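Hypothetical protein TM841 (Thermotoga maritima, PDB 1MGP) binds long-chain fatty acids such as palmitate and may take part in lipid transport or fatty acid metabolism. Local coordinates at residues L255-V260 with Y279-E284. Sequence-based numbering, arbitrary orientation.
Sequences LRVIGV and YEVVDE
Leu255 turns CG away from its carbonyl carbon and beside its backbone N (chi1 -45°), which carries CD1 against the Tyr279 ring, 3.8 Å from Tyr279 CG; the methyl approaches obliquely, nearest CG and CD2. In Val257 a chi1 of -52° sets CG1 anti to the carbonyl carbon and leaves CG2 between backbone N and carbonyl carbon, and CG2 does the touching: it lies alongside Glu284 CB, the two side chains pointing the same way, and also reaches Val281 CG1, 3.9 Å from Val257 CG2. From Glu284 CB onward the acid leads away from 255-260.

The backbones run parallel, and three bonds tie them. Leu255 N gives a nearly straight bond to Glu280 O (2.9 Å), and Leu255 O accepts from Val282 N at 2.9 Å, a more bent bond at 141°. The chain then turns a corner at Val282, so pairing resumes one residue late, with Val257 N donating to Asp283 O at 2.8 Å.

Arg256 CG lies 3.7 Å from Val282 CG2, where the two side chains meet at a slant. Arg256 and Asp283 share a face of the sheet, but their charged groups do not meet directly: the guanidinium forms salt bridges with Glu159 and Glu307, and Asp283 OD2 pairs with Arg155, while Tyr279 OH is bonded to the carbonyl of Thr249. One water links Asp283 OD2 to Val257 O, 2.8 Å from that carbonyl oxygen.

Farther along strand 254-261, Val260 touches the bound palmitate. Helix 265-275 connects the two strands and covers the Val257 face through Leu272 and Leu275. This is the parallel pairing of a beta-alpha-beta unit, here placing the outermost strand 280-288 on the six-stranded mixed sheet of a DegV-family protein.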
loop_
_atom_site.group_PDB
_atom_site.type_symbol
_atom_site.label_atom_id
_atom_site.label_comp_id
_atom_site.label_asym_id
_atom_site.label_seq_id
_atom_site.Cartn_x
_atom_site.Cartn_y
_atom_site.Cartn_z
ATOM N N LEU A 255 11.322 -2.311 -14.474
ATOM C CA LEU A 255 10.431 -2.172 -13.326
ATOM C C LEU A 255 9.299 -3.187 -13.256
ATOM O O LEU A 255 9.011 -3.907 -14.210
ATOM C CB LEU A 255 9.770 -0.788 -13.341
ATOM C CG LEU A 255 10.537 0.506 -13.623
ATOM C CD1 LEU A 255 9.536 1.634 -13.880
ATOM C CD2 LEU A 255 11.436 0.851 -12.453
ATOM N N ARG A 256 8.656 -3.204 -12.094
ATOM C CA ARG A 256 7.483 -4.016 -11.820
ATOM C C ARG A 256 6.597 -2.963 -11.177
ATOM O O ARG A 256 7.053 -2.195 -10.322
ATOM C CB ARG A 256 7.797 -5.133 -10.833
ATOM C CG ARG A 256 8.749 -6.166 -11.386
ATOM C CD ARG A 256 9.262 -7.045 -10.275
ATOM N NE ARG A 256 8.610 -8.341 -10.270
ATOM C CZ ARG A 256 8.727 -9.230 -9.292
ATOM N NH1 ARG A 256 9.470 -8.962 -8.223
ATOM N NH2 ARG A 256 8.107 -10.392 -9.394
ATOM N N VAL A 257 5.340 -2.894 -11.587
ATOM C CA VAL A 257 4.486 -1.863 -11.035
ATOM C C VAL A 257 3.099 -2.297 -10.612
ATOM O O VAL A 257 2.545 -3.274 -11.115
ATOM C CB VAL A 257 4.307 -0.699 -12.043
ATOM C CG1 VAL A 257 5.662 -0.205 -12.532
ATOM C CG2 VAL A 257 3.467 -1.157 -13.220
ATOM N N ILE A 258 2.553 -1.547 -9.665
ATOM C CA ILE A 258 1.197 -1.756 -9.195
ATOM C C ILE A 258 0.565 -0.376 -9.307
ATOM O O ILE A 258 0.908 0.529 -8.554
ATOM C CB ILE A 258 1.129 -2.208 -7.717
ATOM C CG1 ILE A 258 1.652 -3.641 -7.581
ATOM C CG2 ILE A 258 -0.322 -2.128 -7.217
ATOM C CD1 ILE A 258 1.603 -4.173 -6.169
ATOM N N GLY A 259 -0.327 -0.207 -10.274
ATOM C CA GLY A 259 -0.996 1.070 -10.427
ATOM C C GLY A 259 -2.168 1.081 -9.464
ATOM O O GLY A 259 -2.897 0.092 -9.362
ATOM N N VAL A 260 -2.344 2.177 -8.735
ATOM C CA VAL A 260 -3.453 2.261 -7.796
ATOM C C VAL A 260 -4.325 3.455 -8.124
ATOM O O VAL A 260 -3.867 4.424 -8.739
ATOM C CB VAL A 260 -2.957 2.354 -6.321
ATOM C CG1 VAL A 260 -2.214 1.068 -5.951
ATOM C CG2 VAL A 260 -2.044 3.559 -6.133
ATOM N N TYR A 279 10.047 3.293 -19.868
ATOM C CA TYR A 279 10.643 2.276 -19.007
ATOM C C TYR A 279 10.279 0.879 -19.464
ATOM O O TYR A 279 9.293 0.688 -20.173
ATOM C CB TYR A 279 10.179 2.433 -17.553
ATOM C CG TYR A 279 10.732 3.643 -16.850
ATOM C CD1 TYR A 279 10.078 4.872 -16.917
ATOM C CD2 TYR A 279 11.920 3.567 -16.130
ATOM C CE1 TYR A 279 10.595 5.997 -16.283
ATOM C CE2 TYR A 279 12.444 4.682 -15.495
ATOM C CZ TYR A 279 11.776 5.894 -15.575
ATOM O OH TYR A 279 12.290 6.998 -14.937
ATOM N N GLU A 280 11.087 -0.095 -19.050
ATOM C CA GLU A 280 10.842 -1.492 -19.379
ATOM C C GLU A 280 10.062 -2.132 -18.229
ATOM O O GLU A 280 10.648 -2.624 -17.267
ATOM C CB GLU A 280 12.167 -2.230 -19.585
ATOM C CG GLU A 280 12.034 -3.748 -19.629
ATOM C CD GLU A 280 13.285 -4.433 -20.148
ATOM O OE1 GLU A 280 14.395 -4.115 -19.667
ATOM O OE2 GLU A 280 13.155 -5.300 -21.035
ATOM N N VAL A 281 8.738 -2.111 -18.336
ATOM C CA VAL A 281 7.865 -2.678 -17.311
ATOM C C VAL A 281 7.676 -4.170 -17.558
ATOM O O VAL A 281 6.892 -4.564 -18.417
ATOM C CB VAL A 281 6.479 -1.985 -17.329
ATOM C CG1 VAL A 281 5.606 -2.512 -16.196
ATOM C CG2 VAL A 281 6.654 -0.476 -17.213
ATOM N N VAL A 282 8.390 -4.998 -16.803
ATOM C CA VAL A 282 8.289 -6.444 -16.972
ATOM C C VAL A 282 7.043 -7.034 -16.323
ATOM O O VAL A 282 6.704 -8.193 -16.555
ATOM C CB VAL A 282 9.537 -7.162 -16.418
ATOM C CG1 VAL A 282 10.788 -6.593 -17.072
ATOM C CG2 VAL A 282 9.605 -7.014 -14.916
ATOM N N ASP A 283 6.363 -6.242 -15.503
ATOM C CA ASP A 283 5.137 -6.702 -14.867
ATOM C C ASP A 283 4.353 -5.541 -14.298
ATOM O O ASP A 283 4.914 -4.627 -13.691
ATOM C CB ASP A 283 5.417 -7.711 -13.752
ATOM C CG ASP A 283 4.137 -8.372 -13.243
ATOM O OD1 ASP A 283 3.462 -9.053 -14.042
ATOM O OD2 ASP A 283 3.795 -8.205 -12.053
ATOM N N GLU A 284 3.045 -5.585 -14.494
ATOM C CA GLU A 284 2.178 -4.531 -14.007
ATOM C C GLU A 284 0.804 -5.094 -13.713
ATOM O O GLU A 284 0.368 -6.067 -14.328
ATOM C CB GLU A 284 2.062 -3.423 -15.057
ATOM C CG GLU A 284 1.592 -3.916 -16.416
ATOM C CD GLU A 284 1.622 -2.827 -17.475
ATOM O OE1 GLU A 284 0.818 -1.878 -17.384
ATOM O OE2 GLU A 284 2.455 -2.920 -18.401
HETATM O O HOH W 1 3.719 -5.810 -10.765
#